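Local coordinates for CD180 antigen (Mus musculus, PDB 3T6Q), which probably cooperates with MD-1 and TLR4 in the innate immune response of B cells to bacterial lipopolysaccharide and leads to NF-kappa-B activation, at residues N91-M96 with L110-T115; L136-I141 with F160-I165; L184-N189 with L207-T212. All blocks are in the same frame, centred on the assembly; numbering follows the deposited sequence.

Interaction 1: N91-M96 with L110-T115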
ATOM      1  N   ASN A  91      10.104  -2.467  -3.415  1.00 23.06           N
ATOM      2  CA  ASN A  91       9.981  -2.489  -4.888  1.00 22.05           C
ATOM      3  C   ASN A  91       8.510  -2.546  -5.268  1.00 21.38           C
ATOM      4  O   ASN A  91       7.745  -3.302  -4.671  1.00 20.00           O
ATOM      5  CB  ASN A  91      10.760  -3.691  -5.510  1.00 21.53           C
ATOM      6  CG  ASN A  91      12.229  -3.468  -5.481  1.00 21.35           C
ATOM      7  OD1 ASN A  91      12.752  -2.620  -6.240  1.00 20.12           O
ATOM      8  ND2 ASN A  91      12.917  -4.138  -4.554  1.00 18.77           N
ATOM      9  N   PRO A  92       8.093  -1.747  -6.260  1.00 20.80           N
ATOM     10  CA  PRO A  92       6.652  -1.726  -6.579  1.00 24.02           C
ATOM     11  C   PRO A  92       6.204  -2.878  -7.513  1.00 26.82           C
ATOM     12  O   PRO A  92       5.816  -2.659  -8.693  1.00 23.36           O
ATOM     13  CB  PRO A  92       6.490  -0.351  -7.270  1.00 23.44           C
ATOM     14  CG  PRO A  92       7.826  -0.169  -7.982  1.00 24.10           C
ATOM     15  CD  PRO A  92       8.838  -0.688  -6.975  1.00 23.45           C
ATOM     16  N   LEU A  93       6.221  -4.097  -6.980  1.00 24.98           N
ATOM     17  CA  LEU A  93       6.135  -5.279  -7.839  1.00 20.29           C
ATOM     18  C   LEU A  93       4.721  -5.448  -8.377  1.00 18.23           C
ATOM     19  O   LEU A  93       3.768  -5.457  -7.632  1.00 21.99           O
ATOM     20  CB  LEU A  93       6.521  -6.554  -7.059  1.00 21.58           C
ATOM     21  CG  LEU A  93       7.936  -6.564  -6.472  1.00 22.93           C
ATOM     22  CD1 LEU A  93       8.179  -7.790  -5.591  1.00 22.63           C
ATOM     23  CD2 LEU A  93       8.941  -6.517  -7.621  1.00 23.73           C
ATOM     24  N   ILE A  94       4.612  -5.620  -9.685  1.00 21.84           N
ATOM     25  CA  ILE A  94       3.333  -5.920 -10.342  1.00 18.82           C
ATOM     26  C   ILE A  94       3.118  -7.442 -10.420  1.00 21.09           C
ATOM     27  O   ILE A  94       2.007  -7.920 -10.244  1.00 20.28           O
ATOM     28  CB  ILE A  94       3.292  -5.297 -11.758  1.00 19.01           C
ATOM     29  CG1 ILE A  94       3.470  -3.765 -11.651  1.00 20.85           C
ATOM     30  CG2 ILE A  94       1.960  -5.643 -12.486  1.00 19.45           C
ATOM     31  CD1 ILE A  94       3.788  -3.099 -12.976  1.00 29.07           C
ATOM     32  N   PHE A  95       4.176  -8.196 -10.699  1.00 19.59           N
ATOM     33  CA  PHE A  95       3.998  -9.652 -10.821  1.00 21.54           C
ATOM     34  C   PHE A  95       5.298 -10.358 -10.661  1.00 20.34           C
ATOM     35  O   PHE A  95       6.324  -9.872 -11.083  1.00 22.15           O
ATOM     36  CB  PHE A  95       3.403 -10.046 -12.197  1.00 23.36           C
ATOM     37  CG  PHE A  95       2.757 -11.425 -12.230  1.00 23.88           C
ATOM     38  CD1 PHE A  95       1.487 -11.630 -11.702  1.00 25.46           C
ATOM     39  CD2 PHE A  95       3.419 -12.514 -12.840  1.00 27.94           C
ATOM     40  CE1 PHE A  95       0.889 -12.890 -11.755  1.00 25.65           C
ATOM     41  CE2 PHE A  95       2.828 -13.775 -12.897  1.00 23.40           C
ATOM     42  CZ  PHE A  95       1.557 -13.957 -12.345  1.00 25.27           C
ATOM     43  N   MET A  96       5.218 -11.567 -10.124  1.00 26.20           N
ATOM     44  CA  MET A  96       6.403 -12.366  -9.917  1.00 24.45           C
ATOM     45  C   MET A  96       6.084 -13.761 -10.462  1.00 24.10           C
ATOM     46  O   MET A  96       5.082 -14.397 -10.072  1.00 24.70           O
ATOM     47  CB  MET A  96       6.721 -12.389  -8.416  1.00 24.02           C
ATOM     48  CG  MET A  96       7.848 -13.339  -8.062  1.00 27.84           C
ATOM     49  SD  MET A  96       8.237 -13.136  -6.304  1.00 29.93           S
ATOM     50  CE  MET A  96       9.826 -13.943  -6.233  1.00 30.63           C
ATOM     51  N   LEU A 110      13.836 -14.249   3.422  1.00 20.11           N
ATOM     52  CA  LEU A 110      13.338 -13.489   2.276  1.00 18.87           C
ATOM     53  C   LEU A 110      12.633 -12.257   2.836  1.00 20.92           C
ATOM     54  O   LEU A 110      11.778 -12.401   3.723  1.00 19.92           O
ATOM     55  CB  LEU A 110      12.372 -14.347   1.452  1.00 17.04           C
ATOM     56  CG  LEU A 110      11.590 -13.667   0.307  1.00 20.33           C
ATOM     57  CD1 LEU A 110      12.558 -13.141  -0.725  1.00 16.31           C
ATOM     58  CD2 LEU A 110      10.640 -14.635  -0.373  1.00 21.38           C
ATOM     59  N   PHE A 111      13.009 -11.076   2.333  1.00 18.09           N
ATOM     60  CA  PHE A 111      12.376  -9.791   2.743  1.00 19.39           C
ATOM     61  C   PHE A 111      11.548  -9.255   1.569  1.00 20.43           C
ATOM     62  O   PHE A 111      12.061  -9.027   0.448  1.00 18.88           O
ATOM     63  CB  PHE A 111      13.450  -8.806   3.140  1.00 19.79           C
ATOM     64  CG  PHE A 111      14.260  -9.257   4.350  1.00 23.67           C
ATOM     65  CD1 PHE A 111      13.982  -8.751   5.627  1.00 21.36           C
ATOM     66  CD2 PHE A 111      15.228 -10.287   4.230  1.00 22.39           C
ATOM     67  CE1 PHE A 111      14.726  -9.155   6.747  1.00 19.97           C
ATOM     68  CE2 PHE A 111      15.944 -10.734   5.364  1.00 25.25           C
ATOM     69  CZ  PHE A 111      15.687 -10.159   6.621  1.00 24.85           C
ATOM     70  N   PHE A 112      10.272  -9.104   1.819  1.00 19.01           N
ATOM     71  CA  PHE A 112       9.314  -8.641   0.807  1.00 19.32           C
ATOM     72  C   PHE A 112       8.506  -7.473   1.408  1.00 18.36           C
ATOM     73  O   PHE A 112       7.318  -7.333   1.166  1.00 17.30           O
ATOM     74  CB  PHE A 112       8.394  -9.799   0.429  1.00 20.64           C
ATOM     75  CG  PHE A 112       8.382 -10.105  -1.033  1.00 25.06           C
ATOM     76  CD1 PHE A 112       7.310  -9.706  -1.829  1.00 29.88           C
ATOM     77  CD2 PHE A 112       9.438 -10.816  -1.613  1.00 28.43           C
ATOM     78  CE1 PHE A 112       7.285  -9.985  -3.181  1.00 25.83           C
ATOM     79  CE2 PHE A 112       9.410 -11.121  -2.977  1.00 26.91           C
ATOM     80  CZ  PHE A 112       8.349 -10.684  -3.749  1.00 28.89           C
ATOM     81  N   ILE A 113       9.192  -6.626   2.171  1.00 16.51           N
ATOM     82  CA  ILE A 113       8.544  -5.530   2.913  1.00 16.64           C
ATOM     83  C   ILE A 113       8.093  -4.411   1.948  1.00 16.62           C
ATOM     84  O   ILE A 113       8.821  -4.013   1.039  1.00 17.81           O
ATOM     85  CB  ILE A 113       9.527  -5.023   4.028  1.00 17.36           C
ATOM     86  CG1 ILE A 113       9.722  -6.105   5.107  1.00 15.58           C
ATOM     87  CG2 ILE A 113       9.062  -3.693   4.659  1.00 16.98           C
ATOM     88  CD1 ILE A 113      10.983  -5.922   5.965  1.00 17.23           C
ATOM     89  N   GLN A 114       6.894  -3.866   2.184  1.00 16.93           N
ATOM     90  CA  GLN A 114       6.437  -2.702   1.436  1.00 17.62           C
ATOM     91  C   GLN A 114       6.693  -2.915  -0.067  1.00 17.96           C
ATOM     92  O   GLN A 114       7.354  -2.109  -0.749  1.00 19.39           O
ATOM     93  CB  GLN A 114       7.046  -1.375   1.918  1.00 17.36           C
ATOM     94  CG  GLN A 114       6.181  -0.169   1.509  1.00 18.11           C
ATOM     95  CD  GLN A 114       6.765   1.159   1.984  1.00 20.68           C
ATOM     96  OE1 GLN A 114       7.827   1.568   1.523  1.00 20.75           O
ATOM     97  NE2 GLN A 114       6.057   1.841   2.894  1.00 20.28           N
ATOM     98  N   THR A 115       6.124  -4.006  -0.560  1.00 17.99           N
ATOM     99  CA  THR A 115       6.127  -4.330  -1.990  1.00 17.48           C
ATOM    100  C   THR A 115       4.732  -4.157  -2.597  1.00 19.67           C
ATOM    101  O   THR A 115       4.487  -4.575  -3.743  1.00 22.25           O
ATOM    102  CB  THR A 115       6.613  -5.781  -2.212  1.00 18.09           C
ATOM    103  OG1 THR A 115       5.895  -6.622  -1.301  1.00 18.42           O
ATOM    104  CG2 THR A 115       8.128  -5.852  -1.921  1.00 16.28           C
TER
HETATM  105  O   HOH W   1       2.341  -5.711  -5.257  1.00 28.30           O
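Phe112 meets Leu93 and Met96 at the outer end of its ring. Leu93 CD1 lies 3.4 Å from Phe112 CE1 and just as close to CZ, so one methyl spans two ring atoms. The two side chains cross at about a right angle. Met96 reaches the same end of the ring, and its SD is 3.5 Å from Phe112 CZ. This is a Met-aromatic contact, with an oblique approach 70° off the ring normal. Met96 has CG anti to the backbone N (chi1 173°), and the chain stays extended beyond it, which carries the sulfur across to the ring.

Thr115 forms the second patch. Its CG2 is 4.2 Å from Leu93 CD1, so Leu93 CD1 touches both the ring and the threonine. Thr115 CA also lies 3.3 Å from Asn91 O in a CA-H...O contact. No direct hydrogen bond joins the segments, but a water sits 2.8 Å from Leu93 O and within reach of Thr115 O.

Other bonds position these groups. Thr115 OG1 donates to Phe112 O at 2.9 Å from above the carbonyl plane, which fixes the threonine rotation. Pro92 centres an inverse gamma turn, closed by a weak bond from Leu93 N to Asn91 O. The buried Asn91 amide is held by backbone: OD1 accepts from Cys67 N and Ile69 N, and ND2 donates to Leu64 O and Leu88 O.

The contact joins leucine-rich repeats 3 and 4 inside the solenoid. Leu93 and Met96 also pack on Ile72 of strand 71-72, the neighbour of strand 95-96. Leu110 CD1 lies at the edge of the Phe112 ring, in its plane. Leu110, on strand 109-111, also touches Leu86 of strand 85-87 and Leu134 of strand 133-135.

Interaction 2: L136-I141 with F160-I165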
ATOM      1  N   LEU A 136       7.073  -9.758   5.643  1.00 17.61           N
ATOM      2  CA  LEU A 136       5.988  -9.314   4.778  1.00 17.27           C
ATOM      3  C   LEU A 136       5.418  -7.975   5.282  1.00 18.00           C
ATOM      4  O   LEU A 136       4.277  -7.658   5.014  1.00 17.88           O
ATOM      5  CB  LEU A 136       4.928 -10.388   4.829  1.00 16.80           C
ATOM      6  CG  LEU A 136       5.402 -11.791   4.303  1.00 17.55           C
ATOM      7  CD1 LEU A 136       4.235 -12.765   4.420  1.00 19.20           C
ATOM      8  CD2 LEU A 136       5.862 -11.710   2.852  1.00 18.68           C
ATOM      9  N   GLY A 137       6.209  -7.233   6.046  1.00 20.22           N
ATOM     10  CA  GLY A 137       5.703  -5.963   6.697  1.00 20.51           C
ATOM     11  C   GLY A 137       5.284  -4.861   5.722  1.00 20.24           C
ATOM     12  O   GLY A 137       5.760  -4.827   4.574  1.00 22.54           O
ATOM     13  N   SER A 138       4.423  -3.947   6.181  1.00 18.21           N
ATOM     14  CA  SER A 138       4.116  -2.690   5.443  1.00 17.74           C
ATOM     15  C   SER A 138       3.472  -2.937   4.066  1.00 18.00           C
ATOM     16  O   SER A 138       3.667  -2.159   3.125  1.00 18.58           O
ATOM     17  CB  SER A 138       5.352  -1.797   5.297  1.00 17.39           C
ATOM     18  OG  SER A 138       5.948  -1.596   6.579  1.00 18.85           O
ATOM     19  N   ASN A 139       2.623  -3.955   4.018  1.00 17.36           N
ATOM     20  CA  ASN A 139       1.877  -4.339   2.829  1.00 18.17           C
ATOM     21  C   ASN A 139       0.378  -4.148   3.004  1.00 19.48           C
ATOM     22  O   ASN A 139      -0.021  -3.358   3.874  1.00 25.25           O
ATOM     23  CB  ASN A 139       2.257  -5.781   2.437  1.00 17.65           C
ATOM     24  CG  ASN A 139       3.628  -5.837   1.793  1.00 20.06           C
ATOM     25  OD1 ASN A 139       3.955  -5.000   0.931  1.00 19.99           O
ATOM     26  ND2 ASN A 139       4.440  -6.782   2.215  1.00 17.66           N
ATOM     27  N   HIS A 140      -0.460  -4.839   2.215  1.00 19.57           N
ATOM     28  CA  HIS A 140      -1.921  -4.722   2.346  1.00 20.90           C
ATOM     29  C   HIS A 140      -2.494  -6.055   2.800  1.00 21.67           C
ATOM     30  O   HIS A 140      -3.663  -6.383   2.530  1.00 21.86           O
ATOM     31  CB  HIS A 140      -2.614  -4.368   0.994  1.00 23.28           C
ATOM     32  CG  HIS A 140      -2.234  -3.023   0.410  1.00 29.58           C
ATOM     33  ND1 HIS A 140      -2.869  -1.873   0.740  1.00 30.65           N
ATOM     34  CD2 HIS A 140      -1.271  -2.677  -0.549  1.00 30.86           C
ATOM     35  CE1 HIS A 140      -2.328  -0.846   0.051  1.00 29.35           C
ATOM     36  NE2 HIS A 140      -1.350  -1.336  -0.739  1.00 29.57           N
ATOM     37  N   ILE A 141      -1.677  -6.855   3.449  1.00 21.43           N
ATOM     38  CA  ILE A 141      -2.049  -8.250   3.769  1.00 22.83           C
ATOM     39  C   ILE A 141      -3.095  -8.218   4.882  1.00 25.01           C
ATOM     40  O   ILE A 141      -2.954  -7.460   5.874  1.00 23.19           O
ATOM     41  CB  ILE A 141      -0.786  -9.040   4.216  1.00 20.86           C
ATOM     42  CG1 ILE A 141       0.160  -9.217   3.018  1.00 22.19           C
ATOM     43  CG2 ILE A 141      -1.126 -10.426   4.765  1.00 24.30           C
ATOM     44  CD1 ILE A 141       1.562  -9.731   3.367  1.00 22.67           C
ATOM     45  N   PHE A 160       4.709  -9.805  10.051  1.00 16.97           N
ATOM     46  CA  PHE A 160       3.659  -9.063   9.381  1.00 18.36           C
ATOM     47  C   PHE A 160       3.533  -7.633   9.933  1.00 18.76           C
ATOM     48  O   PHE A 160       2.459  -7.051   9.872  1.00 18.37           O
ATOM     49  CB  PHE A 160       2.312  -9.757   9.547  1.00 19.57           C
ATOM     50  CG  PHE A 160       2.180 -11.106   8.867  1.00 22.04           C
ATOM     51  CD1 PHE A 160       1.802 -11.208   7.515  1.00 21.40           C
ATOM     52  CD2 PHE A 160       2.332 -12.289   9.605  1.00 23.47           C
ATOM     53  CE1 PHE A 160       1.629 -12.469   6.912  1.00 24.66           C
ATOM     54  CE2 PHE A 160       2.166 -13.545   9.006  1.00 23.53           C
ATOM     55  CZ  PHE A 160       1.798 -13.639   7.665  1.00 22.53           C
ATOM     56  N   GLN A 161       4.617  -7.070  10.466  1.00 18.22           N
ATOM     57  CA  GLN A 161       4.552  -5.735  11.100  1.00 20.52           C
ATOM     58  C   GLN A 161       3.866  -4.712  10.167  1.00 18.98           C
ATOM     59  O   GLN A 161       4.194  -4.652   8.999  1.00 20.47           O
ATOM     60  CB  GLN A 161       5.968  -5.247  11.425  1.00 19.88           C
ATOM     61  CG  GLN A 161       5.970  -3.803  11.941  1.00 24.58           C
ATOM     62  CD  GLN A 161       7.221  -3.385  12.703  1.00 30.92           C
ATOM     63  OE1 GLN A 161       7.531  -2.188  12.777  1.00 37.57           O
ATOM     64  NE2 GLN A 161       7.899  -4.334  13.315  1.00 27.15           N
ATOM     65  N   ASN A 162       2.918  -3.914  10.671  1.00 16.88           N
ATOM     66  CA  ASN A 162       2.334  -2.851   9.831  1.00 18.01           C
ATOM     67  C   ASN A 162       1.516  -3.363   8.617  1.00 18.44           C
ATOM     68  O   ASN A 162       1.781  -2.998   7.474  1.00 18.81           O
ATOM     69  CB  ASN A 162       3.426  -1.841   9.390  1.00 18.80           C
ATOM     70  CG  ASN A 162       2.845  -0.579   8.752  1.00 23.01           C
ATOM     71  OD1 ASN A 162       1.766  -0.105   9.129  1.00 23.27           O
ATOM     72  ND2 ASN A 162       3.583   0.002   7.837  1.00 23.08           N
ATOM     73  N   ASN A 163       0.493  -4.195   8.872  1.00 18.95           N
ATOM     74  CA  ASN A 163      -0.377  -4.696   7.803  1.00 20.17           C
ATOM     75  C   ASN A 163      -1.821  -4.441   8.206  1.00 20.71           C
ATOM     76  O   ASN A 163      -2.072  -3.633   9.081  1.00 23.47           O
ATOM     77  CB  ASN A 163      -0.074  -6.183   7.490  1.00 21.40           C
ATOM     78  CG  ASN A 163       1.025  -6.346   6.433  1.00 20.14           C
ATOM     79  OD1 ASN A 163       0.805  -6.056   5.268  1.00 22.66           O
ATOM     80  ND2 ASN A 163       2.208  -6.770   6.838  1.00 19.12           N
ATOM     81  N   ALA A 164      -2.768  -5.085   7.545  1.00 22.87           N
ATOM     82  CA  ALA A 164      -4.161  -4.811   7.754  1.00 21.67           C
ATOM     83  C   ALA A 164      -4.828  -6.045   8.331  1.00 23.63           C
ATOM     84  O   ALA A 164      -5.956  -6.383   7.966  1.00 25.05           O
ATOM     85  CB  ALA A 164      -4.807  -4.434   6.421  1.00 23.57           C
ATOM     86  N   ILE A 165      -4.128  -6.767   9.187  1.00 23.05           N
ATOM     87  CA  ILE A 165      -4.749  -7.992   9.760  1.00 22.24           C
ATOM     88  C   ILE A 165      -5.635  -7.604  10.949  1.00 23.22           C
ATOM     89  O   ILE A 165      -5.174  -6.959  11.898  1.00 20.72           O
ATOM     90  CB  ILE A 165      -3.670  -9.014  10.178  1.00 20.94           C
ATOM     91  CG1 ILE A 165      -2.897  -9.465   8.939  1.00 22.03           C
ATOM     92  CG2 ILE A 165      -4.283 -10.255  10.878  1.00 21.34           C
ATOM     93  CD1 ILE A 165      -1.471  -9.809   9.212  1.00 21.33           C
TER
HETATM   94  O   HOH W   2       0.658  -1.241   5.559  1.00 29.84           O
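Gly137 and Ser138 run beside Gln161 and Asn162 in the same direction, with Gly137 CA 4.6 Å from Gln161 CA. Backbone bonds tie both ends: Ser138 N donates to Gln161 O at 2.9 Å, and Ala164 N donates to Ile141 O.

Between them sits the Asn163 amide. Its ND2 donates to Leu136 O at 2.9 Å with an N-H...O angle of 161°, and also to Phe160 O of its own segment. Both acceptors lie close to the amide plane. Asn163 OD1 accepts from Ile141 N at 3.2 Å and weakly from Asn139 N. These bonds hold the amide flat and fix its rotation.

Further out, Asn162 ND2 donates to Ser138 OG at 3.1 Å. That hydroxyl is also hydrogen-bonded to an acidic side chain on a chain of another protein. On the inner side, Leu136 lies beside Phe160, pointing the same way, with Leu136 CD1 3.6 Å from Phe160 CE1. The side chains of Ile141 and Phe160 cross at about a right angle, and Ile141 CG2 is 4.0 Å from Phe160 CE1.

Asn163 holds the consensus asparagine position of a leucine-rich repeat, where the amide bonds backbone groups of the preceding solenoid turn and of its own.

Interaction 3: L184-N189 with L207-T212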
ATOM      1  N   LEU A 184       6.157 -14.879  15.677  1.00 20.18           N
ATOM      2  CA  LEU A 184       5.181 -14.351  14.752  1.00 20.72           C
ATOM      3  C   LEU A 184       5.019 -12.869  15.156  1.00 20.75           C
ATOM      4  O   LEU A 184       4.674 -12.585  16.294  1.00 18.42           O
ATOM      5  CB  LEU A 184       3.886 -15.104  14.966  1.00 19.64           C
ATOM      6  CG  LEU A 184       2.768 -15.230  13.936  1.00 32.04           C
ATOM      7  CD1 LEU A 184       1.398 -15.127  14.612  1.00 27.14           C
ATOM      8  CD2 LEU A 184       2.844 -14.307  12.708  1.00 25.30           C
ATOM      9  N   ASN A 185       5.366 -11.934  14.270  1.00 18.52           N
ATOM     10  CA  ASN A 185       5.272 -10.506  14.614  1.00 18.73           C
ATOM     11  C   ASN A 185       4.029  -9.882  13.989  1.00 16.88           C
ATOM     12  O   ASN A 185       3.926  -9.766  12.742  1.00 20.02           O
ATOM     13  CB  ASN A 185       6.552  -9.765  14.166  1.00 17.29           C
ATOM     14  CG  ASN A 185       6.543  -8.293  14.599  1.00 21.10           C
ATOM     15  OD1 ASN A 185       5.633  -7.854  15.313  1.00 21.65           O
ATOM     16  ND2 ASN A 185       7.497  -7.515  14.103  1.00 20.51           N
ATOM     17  N   LEU A 186       3.068  -9.499  14.830  1.00 17.32           N
ATOM     18  CA  LEU A 186       1.887  -8.760  14.385  1.00 16.75           C
ATOM     19  C   LEU A 186       1.841  -7.294  14.875  1.00 17.31           C
ATOM     20  O   LEU A 186       0.773  -6.666  14.880  1.00 16.29           O
ATOM     21  CB  LEU A 186       0.592  -9.468  14.786  1.00 18.73           C
ATOM     22  CG  LEU A 186       0.391 -10.778  14.025  1.00 22.35           C
ATOM     23  CD1 LEU A 186      -0.599 -11.707  14.734  1.00 21.21           C
ATOM     24  CD2 LEU A 186      -0.095 -10.459  12.600  1.00 23.64           C
ATOM     25  N   ASN A 187       3.000  -6.761  15.257  1.00 15.90           N
ATOM     26  CA  ASN A 187       3.136  -5.334  15.623  1.00 16.36           C
ATOM     27  C   ASN A 187       2.466  -4.453  14.577  1.00 17.52           C
ATOM     28  O   ASN A 187       2.716  -4.624  13.405  1.00 16.44           O
ATOM     29  CB  ASN A 187       4.644  -4.978  15.701  1.00 18.89           C
ATOM     30  CG  ASN A 187       4.901  -3.524  16.109  1.00 20.81           C
ATOM     31  OD1 ASN A 187       4.011  -2.834  16.604  1.00 21.47           O
ATOM     32  ND2 ASN A 187       6.128  -3.063  15.911  1.00 23.26           N
ATOM     33  N   GLY A 188       1.607  -3.522  14.994  1.00 19.11           N
ATOM     34  CA  GLY A 188       1.025  -2.569  14.049  1.00 20.83           C
ATOM     35  C   GLY A 188      -0.091  -3.193  13.220  1.00 22.66           C
ATOM     36  O   GLY A 188      -0.358  -2.746  12.115  1.00 24.00           O
ATOM     37  N   ASN A 189      -0.720  -4.260  13.732  1.00 20.69           N
ATOM     38  CA  ASN A 189      -1.962  -4.759  13.154  1.00 23.19           C
ATOM     39  C   ASN A 189      -3.045  -4.671  14.231  1.00 28.06           C
ATOM     40  O   ASN A 189      -2.895  -5.217  15.327  1.00 29.17           O
ATOM     41  CB  ASN A 189      -1.811  -6.242  12.747  1.00 21.38           C
ATOM     42  CG  ASN A 189      -0.930  -6.421  11.505  1.00 21.55           C
ATOM     43  OD1 ASN A 189      -1.431  -6.400  10.379  1.00 20.61           O
ATOM     44  ND2 ASN A 189       0.369  -6.520  11.700  1.00 20.01           N
ATOM     45  N   LEU A 207       5.482 -13.734  20.318  1.00 20.19           N
ATOM     46  CA  LEU A 207       4.289 -13.254  19.651  1.00 22.29           C
ATOM     47  C   LEU A 207       4.314 -11.771  19.969  1.00 20.69           C
ATOM     48  O   LEU A 207       4.409 -11.400  21.151  1.00 18.77           O
ATOM     49  CB  LEU A 207       3.008 -13.824  20.265  1.00 23.74           C
ATOM     50  CG  LEU A 207       2.422 -15.155  19.803  1.00 34.05           C
ATOM     51  CD1 LEU A 207       1.134 -15.439  20.549  1.00 31.47           C
ATOM     52  CD2 LEU A 207       2.192 -15.108  18.295  1.00 34.98           C
ATOM     53  N   ASN A 208       4.241 -10.946  18.938  1.00 17.43           N
ATOM     54  CA  ASN A 208       4.258  -9.469  19.134  1.00 16.77           C
ATOM     55  C   ASN A 208       2.929  -8.909  18.618  1.00 17.22           C
ATOM     56  O   ASN A 208       2.603  -9.108  17.439  1.00 18.35           O
ATOM     57  CB  ASN A 208       5.524  -8.900  18.425  1.00 16.51           C
ATOM     58  CG  ASN A 208       5.723  -7.407  18.659  1.00 17.37           C
ATOM     59  OD1 ASN A 208       4.759  -6.648  18.621  1.00 18.16           O
ATOM     60  ND2 ASN A 208       6.963  -6.987  18.890  1.00 15.30           N
ATOM     61  N   PHE A 209       2.150  -8.241  19.491  1.00 18.20           N
ATOM     62  CA  PHE A 209       0.954  -7.525  19.057  1.00 17.42           C
ATOM     63  C   PHE A 209       1.110  -6.029  19.387  1.00 18.15           C
ATOM     64  O   PHE A 209       0.143  -5.381  19.837  1.00 17.67           O
ATOM     65  CB  PHE A 209      -0.312  -8.036  19.775  1.00 18.88           C
ATOM     66  CG  PHE A 209      -0.682  -9.469  19.441  1.00 21.14           C
ATOM     67  CD1 PHE A 209      -1.487  -9.768  18.338  1.00 23.53           C
ATOM     68  CD2 PHE A 209      -0.225 -10.516  20.252  1.00 23.82           C
ATOM     69  CE1 PHE A 209      -1.854 -11.091  18.053  1.00 22.85           C
ATOM     70  CE2 PHE A 209      -0.585 -11.833  19.978  1.00 23.45           C
ATOM     71  CZ  PHE A 209      -1.380 -12.120  18.872  1.00 19.99           C
ATOM     72  N   GLY A 210       2.323  -5.505  19.216  1.00 18.97           N
ATOM     73  CA  GLY A 210       2.621  -4.106  19.517  1.00 18.02           C
ATOM     74  C   GLY A 210       1.598  -3.089  19.021  1.00 20.67           C
ATOM     75  O   GLY A 210       1.151  -3.134  17.851  1.00 18.76           O
ATOM     76  N   GLY A 211       1.210  -2.172  19.913  1.00 20.03           N
ATOM     77  CA  GLY A 211       0.271  -1.125  19.547  1.00 21.12           C
ATOM     78  C   GLY A 211      -1.192  -1.508  19.547  1.00 24.70           C
ATOM     79  O   GLY A 211      -2.043  -0.657  19.229  1.00 23.82           O
ATOM     80  N   THR A 212      -1.525  -2.768  19.855  1.00 27.11           N
ATOM     81  CA  THR A 212      -2.940  -3.216  19.657  1.00 31.67           C
ATOM     82  C   THR A 212      -3.851  -2.413  20.642  1.00 26.98           C
ATOM     83  O   THR A 212      -3.450  -2.037  21.770  1.00 28.80           O
ATOM     84  CB  THR A 212      -3.172  -4.788  19.708  1.00 32.88           C
ATOM     85  OG1 THR A 212      -4.220  -5.234  18.762  1.00 31.90           O
ATOM     86  CG2 THR A 212      -3.565  -5.196  21.107  1.00 31.96           C
TER
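Asn185 and Asn208 both have CG anti to the backbone N, with chi1 -176° in Asn185 and -175° in Asn208. Bridged in register on one face of adjacent parallel strands of the leucine-rich repeat solenoid, they lie side by side, pointing the same way. Each amide closes an Asx turn onto the N two residues on. Asn185 OD1 accepts from Asn187 N at 2.9 Å, with the donor above the carbonyl plane. Asn208 OD1 accepts from Gly210 N at 2.8 Å, nearly along the C=O axis. The two amide planes are 43° apart. Asn185 OD1 also rests 3.3 Å from Asn208 CB. Asn185 ND2 turns to a further partner, Asp159 OD2, and Asn208 packs on Trp231.

The strands are paired through backbone. Asn208 N donates to Leu184 O at 3.1 Å. Leu186 N donates to Asn208 O at 2.7 Å.

The face bearing Leu184 and Leu207 is apolar, and these two side chains cross obliquely. Leu184 CB is 3.7 Å from Leu207 CD2. Just past the strands, Leu186 and Phe209 lie side by side, pointing the same way. Leu186 CD1 is 3.6 Å from Phe209 CE1. Phe209 also touches Leu168 and, on helix 215-221, Ile218.

Both segments then bend in the same way. Type II turns run from Leu186 to Asn189 and from Phe209 to Thr212. Asn189 N closes the first on Leu186 O, and Thr212 N closes the second on Phe209 O. Gly188 and Gly211 take the positive-phi positions of these turns. Asn189 ND2 bonds weakly to Leu186 O, while its main partner is Phe160 O in the preceding repeat. The two turns are joined directly by Gly188 N, which donates an almost straight hydrogen bond to Gly210 O at 2.9 Å.

From the N terminus the three contacts follow in series, and none nests in or crosses another. Interaction 1 closes the loop from repeat 3 to repeat 4, interaction 2 that from repeat 5 to repeat 6, and interaction 3 joins repeat 7 to the next turn. Neighbouring contacts touch. Between interactions 1 and 2, Thr115 N probably bonds to Asn139 OD1, and Gln114 N to Gly137 O. Between interactions 2 and 3, Phe160 N probably bonds to Asn185 O. Interactions 1 and 3 do not touch, with centres about 21 Å apart. Together they tie successive turns of the solenoid.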